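Local coordinates for protein solute carrier family 15 member 1 (PDB 5A9D) that carries di- and oligopeptides into intestinal cells together with protons, and is represented here by its extracellular domain, at residues A[3-8]-A[63-68]; A[19-24]-A[38-43]; A[103-108]-A[169-174]; A[139-144]-A[175-180]. All coordinates share one frame; numbering follows the deposited sequence. Where two conformers were deposited one is given.

Interaction 1: residues A[3-8]-A[63-68]; sequences NQVQIK and HDFEQG
Ile7 and Phe65 meet at about a right angle, the isoleucine tip lying over one face of the ring. CD1 of Ile7 sits 4.0 Å from the centroid of the Phe65 ring, close to the normal, a CH-pi contact displaced toward the rim, with CE1 of the ring nearest. Phe65 holds CG anti to its carbonyl carbon (chi1 -63°), which directs the ring toward Val5 and Ile7 of the strand. Val5 also crosses it at about a right angle: its CG1 rests 3.8 Å from Phe65 CB, while its CG2 packs against the backbone of Glu66 and Gln67. A beta-branched valine suits this place because its two methyls serve different neighbours. Farther along, the amide planes of Asn3 and Gln67 are 53° apart, and Gln67 OE1 lies 3.4 Å from Asn3 CA. One backbone bond joins the segments, Gly68 N to Gln4 O at 2.7 Å, the donor standing above the carbonyl plane. Gly68 has a positive phi (82°), easier for glycine than for other residues. The loop 63-68 leads into strand 69-76, which runs parallel to strand 4-11; on the other flank of strand 4-11 lies strand 32-41, and His71 meets Phe65 edge-to-face.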
loop_
_atom_site.group_PDB
_atom_site.type_symbol
_atom_site.label_atom_id
_atom_site.label_comp_id
_atom_site.label_asym_id
_atom_site.label_seq_id
_atom_site.Cartn_x
_atom_site.Cartn_y
_atom_site.Cartn_z
ATOM N N ASN A 3 -2.818 -15.249 -10.446
ATOM C CA ASN A 3 -2.082 -14.872 -11.656
ATOM C C ASN A 3 -2.807 -13.685 -12.377
ATOM O O ASN A 3 -2.273 -13.133 -13.363
ATOM C CB ASN A 3 -1.984 -16.135 -12.566
ATOM C CG ASN A 3 -1.488 -15.979 -13.993
ATOM O OD1 ASN A 3 -2.201 -16.285 -14.966
ATOM N ND2 ASN A 3 -0.226 -15.608 -14.151
ATOM N N GLN A 4 -4.021 -13.303 -11.895
ATOM C CA GLN A 4 -4.788 -12.240 -12.562
ATOM C C GLN A 4 -4.571 -10.843 -11.938
ATOM O O GLN A 4 -4.377 -10.691 -10.727
ATOM C CB GLN A 4 -6.286 -12.577 -12.720
ATOM C CG GLN A 4 -7.153 -12.429 -11.463
ATOM C CD GLN A 4 -8.629 -12.721 -11.672
ATOM O OE1 GLN A 4 -9.513 -11.941 -11.267
ATOM N NE2 GLN A 4 -8.937 -13.834 -12.339
ATOM N N VAL A 5 -4.502 -9.858 -12.809
ATOM C CA VAL A 5 -4.281 -8.460 -12.466
ATOM C C VAL A 5 -5.603 -7.730 -12.754
ATOM O O VAL A 5 -6.190 -7.924 -13.821
ATOM C CB VAL A 5 -3.085 -7.912 -13.302
ATOM C CG1 VAL A 5 -3.040 -6.383 -13.305
ATOM C CG2 VAL A 5 -1.763 -8.478 -12.771
ATOM N N GLN A 6 -6.123 -6.984 -11.766
ATOM C CA GLN A 6 -7.358 -6.224 -11.965
ATOM C C GLN A 6 -6.990 -4.753 -12.075
ATOM O O GLN A 6 -6.200 -4.239 -11.273
ATOM C CB GLN A 6 -8.374 -6.473 -10.856
ATOM C CG GLN A 6 -9.141 -7.807 -10.985
ATOM C CD GLN A 6 -10.106 -8.051 -9.834
ATOM O OE1 GLN A 6 -10.593 -7.126 -9.201
ATOM N NE2 GLN A 6 -10.397 -9.305 -9.502
ATOM N N ILE A 7 -7.495 -4.091 -13.129
ATOM C CA ILE A 7 -7.214 -2.683 -13.402
ATOM C C ILE A 7 -8.503 -1.913 -13.705
ATOM O O ILE A 7 -9.260 -2.277 -14.595
ATOM C CB ILE A 7 -6.194 -2.505 -14.576
ATOM C CG1 ILE A 7 -4.930 -3.372 -14.376
ATOM C CG2 ILE A 7 -5.834 -1.004 -14.787
ATOM C CD1 ILE A 7 -4.013 -3.570 -15.624
ATOM N N LYS A 8 -8.669 -0.792 -13.018
ATOM C CA LYS A 8 -9.755 0.171 -13.215
ATOM C C LYS A 8 -9.054 1.420 -13.730
ATOM O O LYS A 8 -7.954 1.722 -13.287
ATOM C CB LYS A 8 -10.446 0.459 -11.867
ATOM C CG LYS A 8 -11.454 1.592 -11.847
ATOM C CD LYS A 8 -11.345 2.234 -10.494
ATOM C CE LYS A 8 -12.620 2.210 -9.724
ATOM N NZ LYS A 8 -12.353 2.469 -8.297
ATOM N N HIS A 63 5.602 -1.419 -16.332
ATOM C CA HIS A 63 4.964 -2.635 -15.812
ATOM C C HIS A 63 5.119 -2.840 -14.292
ATOM O O HIS A 63 5.889 -3.674 -13.793
ATOM C CB HIS A 63 5.381 -3.884 -16.607
ATOM C CG HIS A 63 4.618 -4.015 -17.888
ATOM N ND1 HIS A 63 3.221 -3.977 -17.912
ATOM C CD2 HIS A 63 5.074 -4.129 -19.157
ATOM C CE1 HIS A 63 2.885 -4.077 -19.186
ATOM N NE2 HIS A 63 3.965 -4.176 -19.973
ATOM N N ASP A 64 4.307 -2.082 -13.579
ATOM C CA ASP A 64 4.211 -2.123 -12.145
ATOM C C ASP A 64 2.798 -2.604 -11.776
ATOM O O ASP A 64 1.997 -1.854 -11.211
ATOM C CB ASP A 64 4.656 -0.787 -11.485
ATOM C CG ASP A 64 3.682 0.377 -11.487
ATOM O OD1 ASP A 64 3.616 1.092 -12.509
ATOM O OD2 ASP A 64 3.085 0.648 -10.420
ATOM N N PHE A 65 2.490 -3.872 -12.172
ATOM C CA PHE A 65 1.236 -4.511 -11.804
ATOM C C PHE A 65 1.537 -5.810 -11.098
ATOM O O PHE A 65 2.333 -6.596 -11.588
ATOM C CB PHE A 65 0.326 -4.740 -12.997
ATOM C CG PHE A 65 -0.120 -3.468 -13.662
ATOM C CD1 PHE A 65 -1.168 -2.722 -13.140
ATOM C CD2 PHE A 65 0.508 -3.015 -14.817
ATOM C CE1 PHE A 65 -1.577 -1.539 -13.759
ATOM C CE2 PHE A 65 0.112 -1.830 -15.424
ATOM C CZ PHE A 65 -0.943 -1.110 -14.910
ATOM N N GLU A 66 0.940 -6.024 -9.936
ATOM C CA GLU A 66 1.139 -7.246 -9.168
ATOM C C GLU A 66 -0.001 -8.214 -9.397
ATOM O O GLU A 66 -1.174 -7.832 -9.312
ATOM C CB GLU A 66 1.263 -6.948 -7.669
ATOM C CG GLU A 66 2.480 -6.152 -7.270
ATOM C CD GLU A 66 2.773 -6.258 -5.788
ATOM O OE1 GLU A 66 2.131 -5.529 -4.996
ATOM O OE2 GLU A 66 3.569 -7.154 -5.418
ATOM N N GLN A 67 0.324 -9.480 -9.637
ATOM C CA GLN A 67 -0.741 -10.479 -9.802
ATOM C C GLN A 67 -1.446 -10.719 -8.459
ATOM O O GLN A 67 -0.838 -10.559 -7.396
ATOM C CB GLN A 67 -0.238 -11.789 -10.445
ATOM C CG GLN A 67 1.053 -12.333 -9.842
ATOM C CD GLN A 67 1.748 -13.254 -10.797
ATOM O OE1 GLN A 67 1.246 -14.322 -11.137
ATOM N NE2 GLN A 67 2.947 -12.886 -11.215
ATOM N N GLY A 68 -2.750 -10.979 -8.536
ATOM C CA GLY A 68 -3.599 -11.176 -7.369
ATOM C C GLY A 68 -4.063 -9.873 -6.752
ATOM O O GLY A 68 -4.734 -9.887 -5.712
#

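Interaction 2: residues A[19-24]-A[38-43]; sequences VHFPGN and MTFDID
The ring of Phe21 is covered on both faces. Over one lies CZ of Phe40, 3.3 Å above the plane and displaced toward the rim; over the opposite face comes CG1 of Val19, from the same strand, while the backbone O of Asn24 lies at the edge, in the plane. The two phenyl rings form an offset stack, with centroids 4.8 Å apart and planes tilted by 25°, so that the end of Phe40 slides across the CB side of Phe21: Phe40 CZ comes within 3.4 Å of Phe21 CD1. At the edge of the Phe40 ring, in its plane, lies Asn24 OD1, 4.0 Å from Phe40 CE1, a weak approach, probably mildly favourable because the ring hydrogens are slightly positive. Met38 completes the cluster. Its chain, bent at the last torsion (chi3 -78°), brings CE to 3.6 Å from Phe21 CE2, and its SD lies 4.7 Å from the centroid of the Phe21 ring, oblique to it, in a Met-aromatic contact. Methionine's flexible, polarisable thioether can lie obliquely against a ring. Both phenylalanines set CG anti to the carbonyl carbon, and their side chains cross at about a right angle. Phe21 is held by its backbone too, since it opens a type II turn closed by Asn24, with Gly23 at positive phi (82°) as such a turn favours. Strand 17-21, turning here into strand 24-28, belongs to one sheet and strand 32-41 to another; apolar packing between two facing sheets is what an immunoglobulin-like beta sandwich is built on, here near its partly exposed margin.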
loop_
_atom_site.group_PDB
_atom_site.type_symbol
_atom_site.label_atom_id
_atom_site.label_comp_id
_atom_site.label_asym_id
_atom_site.label_seq_id
_atom_site.Cartn_x
_atom_site.Cartn_y
_atom_site.Cartn_z
ATOM N N VAL A 19 -6.869 4.118 -23.045
ATOM C CA VAL A 19 -5.910 3.146 -22.532
ATOM C C VAL A 19 -6.058 1.926 -23.414
ATOM O O VAL A 19 -7.155 1.351 -23.508
ATOM C CB VAL A 19 -6.149 2.806 -21.042
ATOM C CG1 VAL A 19 -5.121 1.772 -20.578
ATOM C CG2 VAL A 19 -6.055 4.068 -20.183
ATOM N N HIS A 20 -4.969 1.555 -24.077
ATOM C CA HIS A 20 -4.928 0.417 -24.985
ATOM C C HIS A 20 -4.313 -0.755 -24.261
ATOM O O HIS A 20 -3.124 -0.755 -23.954
ATOM C CB HIS A 20 -4.124 0.725 -26.273
ATOM C CG HIS A 20 -4.579 1.943 -27.015
ATOM N ND1 HIS A 20 -5.451 1.846 -28.083
ATOM C CD2 HIS A 20 -4.239 3.243 -26.839
ATOM C CE1 HIS A 20 -5.618 3.083 -28.524
ATOM N NE2 HIS A 20 -4.901 3.959 -27.809
ATOM N N PHE A 21 -5.146 -1.725 -23.943
ATOM C CA PHE A 21 -4.738 -2.944 -23.281
ATOM C C PHE A 21 -4.631 -3.979 -24.395
ATOM O O PHE A 21 -5.232 -3.771 -25.453
ATOM C CB PHE A 21 -5.821 -3.390 -22.291
ATOM C CG PHE A 21 -6.040 -2.490 -21.103
ATOM C CD1 PHE A 21 -5.198 -2.566 -19.989
ATOM C CD2 PHE A 21 -7.133 -1.620 -21.058
ATOM C CE1 PHE A 21 -5.434 -1.773 -18.855
ATOM C CE2 PHE A 21 -7.358 -0.816 -19.941
ATOM C CZ PHE A 21 -6.520 -0.917 -18.834
ATOM N N PRO A 22 -3.914 -5.101 -24.239
ATOM C CA PRO A 22 -3.867 -6.070 -25.354
ATOM C C PRO A 22 -5.262 -6.646 -25.649
ATOM O O PRO A 22 -5.963 -7.121 -24.753
ATOM C CB PRO A 22 -2.841 -7.115 -24.882
ATOM C CG PRO A 22 -2.051 -6.409 -23.795
ATOM C CD PRO A 22 -3.092 -5.556 -23.106
ATOM N N GLY A 23 -5.694 -6.447 -26.884
ATOM C CA GLY A 23 -6.993 -6.878 -27.383
ATOM C C GLY A 23 -8.182 -5.981 -27.065
ATOM O O GLY A 23 -9.282 -6.256 -27.559
ATOM N N ASN A 24 -8.002 -4.926 -26.214
ATOM C CA ASN A 24 -9.124 -4.059 -25.865
ATOM C C ASN A 24 -8.698 -2.618 -25.470
ATOM O O ASN A 24 -7.781 -2.411 -24.670
ATOM C CB ASN A 24 -10.051 -4.737 -24.818
ATOM C CG ASN A 24 -10.130 -4.183 -23.437
ATOM O OD1 ASN A 24 -9.207 -4.285 -22.627
ATOM N ND2 ASN A 24 -11.312 -3.687 -23.099
ATOM N N MET A 38 -11.117 -4.301 -14.922
ATOM C CA MET A 38 -10.903 -5.238 -16.026
ATOM C C MET A 38 -9.846 -6.237 -15.534
ATOM O O MET A 38 -8.940 -5.841 -14.796
ATOM C CB MET A 38 -10.423 -4.485 -17.256
ATOM C CG MET A 38 -11.508 -3.596 -17.830
ATOM S SD MET A 38 -10.799 -2.360 -18.907
ATOM C CE MET A 38 -10.163 -1.209 -17.717
ATOM N N THR A 39 -9.987 -7.518 -15.890
ATOM C CA THR A 39 -9.099 -8.593 -15.455
ATOM C C THR A 39 -8.184 -9.084 -16.581
ATOM O O THR A 39 -8.648 -9.274 -17.695
ATOM C CB THR A 39 -9.954 -9.728 -14.879
ATOM O OG1 THR A 39 -10.797 -9.215 -13.848
ATOM C CG2 THR A 39 -9.122 -10.850 -14.327
ATOM N N PHE A 40 -6.902 -9.326 -16.287
ATOM C CA PHE A 40 -5.909 -9.803 -17.274
ATOM C C PHE A 40 -4.996 -10.825 -16.673
ATOM O O PHE A 40 -4.728 -10.759 -15.471
ATOM C CB PHE A 40 -5.023 -8.623 -17.736
ATOM C CG PHE A 40 -5.773 -7.428 -18.285
ATOM C CD1 PHE A 40 -6.106 -7.358 -19.636
ATOM C CD2 PHE A 40 -6.148 -6.376 -17.451
ATOM C CE1 PHE A 40 -6.796 -6.256 -20.147
ATOM C CE2 PHE A 40 -6.861 -5.273 -17.959
ATOM C CZ PHE A 40 -7.187 -5.227 -19.304
ATOM N N ASP A 41 -4.444 -11.730 -17.504
ATOM C CA ASP A 41 -3.401 -12.668 -17.079
ATOM C C ASP A 41 -2.126 -11.846 -17.223
ATOM O O ASP A 41 -1.931 -11.221 -18.284
ATOM C CB ASP A 41 -3.335 -13.898 -17.999
ATOM C CG ASP A 41 -4.545 -14.805 -17.919
ATOM O OD1 ASP A 41 -5.011 -15.083 -16.783
ATOM O OD2 ASP A 41 -4.992 -15.286 -18.980
ATOM N N ILE A 42 -1.299 -11.798 -16.150
ATOM C CA ILE A 42 -0.062 -11.018 -16.067
ATOM C C ILE A 42 0.855 -11.227 -17.300
ATOM O O ILE A 42 1.397 -10.248 -17.813
ATOM C CB ILE A 42 0.700 -11.221 -14.706
ATOM C CG1 ILE A 42 1.856 -10.213 -14.519
ATOM C CG2 ILE A 42 1.214 -12.660 -14.482
ATOM C CD1 ILE A 42 1.505 -8.864 -14.153
ATOM N N ASP A 43 0.998 -12.484 -17.775
ATOM C CA ASP A 43 1.840 -12.848 -18.922
ATOM C C ASP A 43 1.310 -12.268 -20.234
ATOM O O ASP A 43 2.090 -12.097 -21.172
ATOM C CB ASP A 43 1.978 -14.386 -19.042
ATOM C CG ASP A 43 0.775 -15.084 -19.664
ATOM O OD1 ASP A 43 -0.272 -15.177 -18.985
ATOM O OD2 ASP A 43 0.877 -15.511 -20.845
#

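Interaction 3: residues A[103-108]-A[169-174]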
loop_
_atom_site.group_PDB
_atom_site.type_symbol
_atom_site.label_atom_id
_atom_site.label_comp_id
_atom_site.label_asym_id
_atom_site.label_seq_id
_atom_site.Cartn_x
_atom_site.Cartn_y
_atom_site.Cartn_z
ATOM N N ASN A 103 12.700 -9.613 2.008
ATOM C CA ASN A 103 13.938 -9.997 1.351
ATOM C C ASN A 103 15.105 -9.256 1.974
ATOM O O ASN A 103 15.101 -8.034 1.969
ATOM C CB ASN A 103 13.832 -9.724 -0.160
ATOM C CG ASN A 103 15.088 -10.034 -0.925
ATOM O OD1 ASN A 103 15.908 -10.841 -0.506
ATOM N ND2 ASN A 103 15.225 -9.465 -2.099
ATOM N N THR A 104 16.107 -9.972 2.521
ATOM C CA THR A 104 17.300 -9.288 3.061
ATOM C C THR A 104 18.493 -9.436 2.111
ATOM O O THR A 104 19.565 -8.945 2.411
ATOM C CB THR A 104 17.652 -9.750 4.485
ATOM O OG1 THR A 104 18.196 -11.065 4.426
ATOM C CG2 THR A 104 16.468 -9.692 5.443
ATOM N N LEU A 105 18.300 -10.109 0.965
ATOM C CA LEU A 105 19.368 -10.341 0.001
ATOM C C LEU A 105 19.594 -9.103 -0.853
ATOM O O LEU A 105 18.732 -8.230 -0.882
ATOM C CB LEU A 105 19.046 -11.575 -0.878
ATOM C CG LEU A 105 18.628 -12.847 -0.126
ATOM C CD1 LEU A 105 18.210 -13.923 -1.104
ATOM C CD2 LEU A 105 19.719 -13.336 0.825
ATOM N N ASN A 106 20.749 -9.046 -1.560
ATOM C CA ASN A 106 21.160 -7.921 -2.402
ATOM C C ASN A 106 20.584 -7.988 -3.832
ATOM O O ASN A 106 20.796 -7.074 -4.641
ATOM C CB ASN A 106 22.708 -7.785 -2.392
ATOM C CG ASN A 106 23.242 -7.537 -0.994
ATOM O OD1 ASN A 106 22.705 -6.720 -0.227
ATOM N ND2 ASN A 106 24.265 -8.283 -0.598
ATOM N N GLU A 107 19.850 -9.060 -4.122
ATOM C CA GLU A 107 19.161 -9.308 -5.389
ATOM C C GLU A 107 17.685 -9.535 -5.073
ATOM O O GLU A 107 17.346 -9.914 -3.948
ATOM C CB GLU A 107 19.720 -10.561 -6.116
ATOM C CG GLU A 107 21.210 -10.519 -6.466
ATOM C CD GLU A 107 21.705 -9.374 -7.336
ATOM O OE1 GLU A 107 20.957 -8.939 -8.243
ATOM O OE2 GLU A 107 22.858 -8.929 -7.124
ATOM N N MET A 108 16.820 -9.316 -6.066
ATOM C CA MET A 108 15.379 -9.527 -5.960
ATOM C C MET A 108 15.086 -11.020 -5.759
ATOM O O MET A 108 15.857 -11.877 -6.191
ATOM C CB MET A 108 14.691 -9.074 -7.250
ATOM C CG MET A 108 14.590 -7.576 -7.401
ATOM S SD MET A 108 13.957 -7.209 -9.052
ATOM C CE MET A 108 14.061 -5.396 -9.052
ATOM N N ILE A 169 13.681 -13.745 4.525
ATOM C CA ILE A 169 14.605 -14.518 3.707
ATOM C C ILE A 169 15.998 -13.970 3.907
ATOM O O ILE A 169 16.209 -12.788 3.650
ATOM C CB ILE A 169 14.167 -14.418 2.218
ATOM C CG1 ILE A 169 12.693 -14.918 2.046
ATOM C CG2 ILE A 169 15.192 -15.160 1.288
ATOM C CD1 ILE A 169 12.053 -14.498 0.617
ATOM N N ARG A 170 16.963 -14.824 4.295
ATOM C CA ARG A 170 18.364 -14.399 4.465
ATOM C C ARG A 170 19.335 -15.450 3.979
ATOM O O ARG A 170 18.926 -16.594 3.734
ATOM C CB ARG A 170 18.653 -14.088 5.941
ATOM C CG ARG A 170 18.400 -15.260 6.895
ATOM C CD ARG A 170 19.197 -15.080 8.167
ATOM N NE ARG A 170 18.511 -15.656 9.320
ATOM C CZ ARG A 170 19.101 -15.928 10.479
ATOM N NH1 ARG A 170 20.405 -15.711 10.637
ATOM N NH2 ARG A 170 18.399 -16.429 11.486
ATOM N N ARG A 171 20.639 -15.097 3.976
ATOM C CA ARG A 171 21.709 -16.037 3.638
ATOM C C ARG A 171 21.922 -16.940 4.827
ATOM O O ARG A 171 22.003 -16.442 5.942
ATOM C CB ARG A 171 23.051 -15.319 3.351
ATOM C CG ARG A 171 23.162 -14.521 2.060
ATOM C CD ARG A 171 22.861 -15.310 0.803
ATOM N NE ARG A 171 23.979 -16.129 0.347
ATOM C CZ ARG A 171 24.955 -15.696 -0.448
ATOM N NH1 ARG A 171 24.996 -14.425 -0.831
ATOM N NH2 ARG A 171 25.909 -16.525 -0.847
ATOM N N ALA A 172 21.979 -18.261 4.607
ATOM C CA ALA A 172 22.308 -19.254 5.646
ATOM C C ALA A 172 23.823 -19.302 5.779
ATOM O O ALA A 172 24.515 -18.872 4.859
ATOM C CB ALA A 172 21.777 -20.629 5.245
ATOM N N SER A 173 24.349 -19.861 6.889
ATOM C CA SER A 173 25.797 -19.967 7.114
ATOM C C SER A 173 26.555 -20.684 5.971
ATOM O O SER A 173 27.686 -20.313 5.672
ATOM C CB SER A 173 26.099 -20.618 8.463
ATOM O OG SER A 173 25.671 -21.969 8.470
ATOM N N ASP A 174 25.901 -21.657 5.291
ATOM C CA ASP A 174 26.490 -22.421 4.182
ATOM C C ASP A 174 26.443 -21.683 2.829
ATOM O O ASP A 174 26.797 -22.272 1.811
ATOM C CB ASP A 174 25.831 -23.824 4.092
ATOM C CG ASP A 174 24.407 -23.871 3.544
ATOM O OD1 ASP A 174 23.663 -22.875 3.711
ATOM O OD2 ASP A 174 24.033 -24.909 2.960
HETATM O O HOH W 1 20.768 -11.924 4.348
#
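The carbonyl O of Ile169 takes two hydrogen bonds from a single residue, Thr104. The backbone N of Thr104 donates to it over 3.0 Å, nearly along the C=O axis, and the hydroxyl OG1 of Thr104 donates over 2.7 Å, in the carbonyl plane and on a lone pair. With OG1 between the backbone N and the carbonyl carbon (chi1 73°), threonine can place both donors on one acceptor, a task for which its short hydroxyl side chain is well suited. A water extends the grip: it donates to Thr104 OG1 and accepts from Arg171 N at 3.2 Å, tying the hydroxyl to the next stretch of backbone. Beside these polar bonds lies an apolar patch. The two methyls of Leu105 part, CD1 reaching 4.0 Å from Ile169 CG2 and CD2 3.7 Å from Arg171 CD, so that the aliphatic CG and CD of Arg171 rest on this second methyl while its NE bonds to Gly175 O.

Asn103 shapes the loop in the second shell. Its OD1 accepts from Leu105 N at 2.9 Å, an Asx turn in which the donor stands well above the carbonyl plane, and its ND2 gives a nearly straight bond of 2.8 Å to Glu107 O and another to Val121 O, so one amide braces the bend at two points. Asn103 also forms a parallel bridge with Ile169. Strand 97-103 thereby ends alongside strand 164-171, whose other neighbour is strand 177-184; Ile12 of the second subunit packs on Thr104, and strand 109-113 faces Ile169 across the sandwich.

Interaction 4: residues A[139-144]-A[175-180]; sequences YTINTT and GCLEVK
This contact is part of the hydrophobic core of an immunoglobulin-like beta sandwich, in which side chains from the two facing sheets meet; here one strand from each contributes. Strands 139-142 and 177-180 approach to 9.7 Å between axes and are inclined at 128°, too far apart for backbone bonds, so side chains alone make the contact. Tyr139, Ile141 and Thr143 point toward the facing strand, and Leu177 and Val179 point back. Ile141 serves both of the latter: the Ile141 and Leu177 side chains cross obliquely, CG2 of Ile141 coming to 3.4 Å from CD1 of Leu177, tighter than usual for two carbons, while Ile141 CD1 meets Val179 CG2 tip to tip at 3.6 Å. An isoleucine, with one short and one long branch, suits such a divided role. Tyr139 also reaches Val179 tip to tip, its OH 3.2 Å from Val179 CG1, with Val179 CG2 at the ring's edge near its plane. At the far end Thr143 turns its methyl CG2 to Leu177 CD1 at 4.0 Å, whereas its hydroxyl bonds to Met108 O and Ala145 N. Just before Leu177, Cys176 forms a disulfide with Cys150, which pins the start of this strand to the loop after strand 138-142. Strand 138-142 lies between 109-113 and 153-155; strand 177-184 is outermost in its own sheet within the chain, beside 164-171, from which Ile169 packs on both Ile141 and Leu177.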
loop_
_atom_site.group_PDB
_atom_site.type_symbol
_atom_site.label_atom_id
_atom_site.label_comp_id
_atom_site.label_asym_id
_atom_site.label_seq_id
_atom_site.Cartn_x
_atom_site.Cartn_y
_atom_site.Cartn_z
ATOM N N TYR A 139 6.545 -24.040 -0.470
ATOM C CA TYR A 139 6.826 -22.858 -1.277
ATOM C C TYR A 139 8.229 -22.875 -1.858
ATOM O O TYR A 139 9.098 -23.626 -1.397
ATOM C CB TYR A 139 6.529 -21.543 -0.530
ATOM C CG TYR A 139 7.402 -21.238 0.663
ATOM C CD1 TYR A 139 7.108 -21.761 1.922
ATOM C CD2 TYR A 139 8.471 -20.357 0.557
ATOM C CE1 TYR A 139 7.876 -21.428 3.037
ATOM C CE2 TYR A 139 9.253 -20.035 1.654
ATOM C CZ TYR A 139 8.949 -20.565 2.891
ATOM O OH TYR A 139 9.719 -20.188 3.946
ATOM N N THR A 140 8.440 -22.085 -2.911
ATOM C CA THR A 140 9.750 -22.025 -3.520
ATOM C C THR A 140 10.254 -20.636 -3.505
ATOM O O THR A 140 9.479 -19.704 -3.614
ATOM C CB THR A 140 9.772 -22.570 -4.971
ATOM O OG1 THR A 140 9.108 -21.637 -5.824
ATOM C CG2 THR A 140 9.186 -23.967 -5.103
ATOM N N ILE A 141 11.571 -20.501 -3.489
ATOM C CA ILE A 141 12.226 -19.211 -3.552
ATOM C C ILE A 141 13.263 -19.291 -4.658
ATOM O O ILE A 141 14.130 -20.152 -4.621
ATOM C CB ILE A 141 12.860 -18.772 -2.204
ATOM C CG1 ILE A 141 11.795 -18.526 -1.120
ATOM C CG2 ILE A 141 13.720 -17.500 -2.417
ATOM C CD1 ILE A 141 12.372 -18.566 0.303
ATOM N N ASN A 142 13.165 -18.400 -5.634
ATOM C CA ASN A 142 14.112 -18.329 -6.745
ATOM C C ASN A 142 14.740 -16.944 -6.795
ATOM O O ASN A 142 14.049 -15.929 -6.659
ATOM C CB ASN A 142 13.463 -18.756 -8.065
ATOM C CG ASN A 142 13.223 -20.255 -8.115
ATOM O OD1 ASN A 142 14.074 -21.024 -8.565
ATOM N ND2 ASN A 142 12.087 -20.720 -7.598
ATOM N N THR A 143 16.071 -16.921 -6.858
ATOM C CA THR A 143 16.901 -15.719 -6.853
ATOM C C THR A 143 18.260 -16.001 -7.500
ATOM O O THR A 143 18.710 -17.154 -7.520
ATOM C CB THR A 143 17.047 -15.167 -5.408
ATOM O OG1 THR A 143 17.753 -13.925 -5.420
ATOM C CG2 THR A 143 17.702 -16.162 -4.431
ATOM N N THR A 144 18.912 -14.937 -8.027
ATOM C CA THR A 144 20.258 -14.999 -8.614
ATOM C C THR A 144 21.323 -14.794 -7.495
ATOM O O THR A 144 22.518 -14.989 -7.736
ATOM C CB THR A 144 20.413 -13.948 -9.742
ATOM O OG1 THR A 144 20.183 -12.632 -9.213
ATOM C CG2 THR A 144 19.507 -14.217 -10.949
ATOM N N GLY A 175 26.001 -20.422 2.826
ATOM C CA GLY A 175 25.907 -19.614 1.612
ATOM C C GLY A 175 24.608 -19.729 0.822
ATOM O O GLY A 175 24.410 -18.990 -0.157
ATOM N N CYS A 176 23.712 -20.639 1.235
ATOM C CA CYS A 176 22.424 -20.819 0.569
ATOM C C CYS A 176 21.305 -20.019 1.263
ATOM O O CYS A 176 21.608 -19.039 1.945
ATOM C CB CYS A 176 22.087 -22.298 0.408
ATOM S SG CYS A 176 23.056 -23.129 -0.880
ATOM N N LEU A 177 20.037 -20.391 1.066
ATOM C CA LEU A 177 18.896 -19.676 1.633
ATOM C C LEU A 177 18.355 -20.287 2.881
ATOM O O LEU A 177 18.350 -21.503 3.036
ATOM C CB LEU A 177 17.742 -19.523 0.622
ATOM C CG LEU A 177 17.987 -18.630 -0.562
ATOM C CD1 LEU A 177 16.770 -18.532 -1.368
ATOM C CD2 LEU A 177 18.413 -17.254 -0.139
ATOM N N GLU A 178 17.807 -19.425 3.734
ATOM C CA GLU A 178 17.213 -19.757 5.021
ATOM C C GLU A 178 16.039 -18.781 5.206
ATOM O O GLU A 178 16.121 -17.625 4.786
ATOM C CB GLU A 178 18.285 -19.500 6.089
ATOM C CG GLU A 178 17.941 -19.910 7.485
ATOM C CD GLU A 178 19.185 -19.953 8.335
ATOM O OE1 GLU A 178 19.610 -18.879 8.812
ATOM O OE2 GLU A 178 19.763 -21.054 8.483
ATOM N N VAL A 179 14.981 -19.228 5.875
ATOM C CA VAL A 179 13.816 -18.415 6.158
ATOM C C VAL A 179 13.502 -18.412 7.667
ATOM O O VAL A 179 13.351 -19.473 8.262
ATOM C CB VAL A 179 12.588 -18.850 5.297
ATOM C CG1 VAL A 179 11.402 -17.916 5.529
ATOM C CG2 VAL A 179 12.936 -18.897 3.805
ATOM N N LYS A 180 13.361 -17.216 8.265
ATOM C CA LYS A 180 12.958 -17.074 9.660
ATOM C C LYS A 180 11.510 -16.576 9.700
ATOM O O LYS A 180 11.177 -15.584 9.055
ATOM C CB LYS A 180 13.910 -16.141 10.441
ATOM C CG LYS A 180 13.600 -16.150 11.949
ATOM C CD LYS A 180 14.803 -15.811 12.817
ATOM C CE LYS A 180 14.445 -15.767 14.283
ATOM N NZ LYS A 180 15.594 -15.304 15.090
#

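In the fold
The four contacts fall into two pairs, one in each half of the chain. Interactions 1 and 2 have centres about 10 Å apart and touch through strands 4-11 and 32-41, neighbours in one sheet; residues 19-24 and 38-43 both lie within the chain between 3-8 and 63-68. Interactions 3 and 4, with centres about 7 Å apart, share the sheet holding strands 164-171 and 177-184, and their segments alternate along the chain. Between the pairs, centres are about 25 to 34 Å apart and no atoms touch. Each half repeats the strand order 2-1-3-4 in two sheets, consistent with two immunoglobulin-like lobes that follow one another along the chain, each carrying its own core.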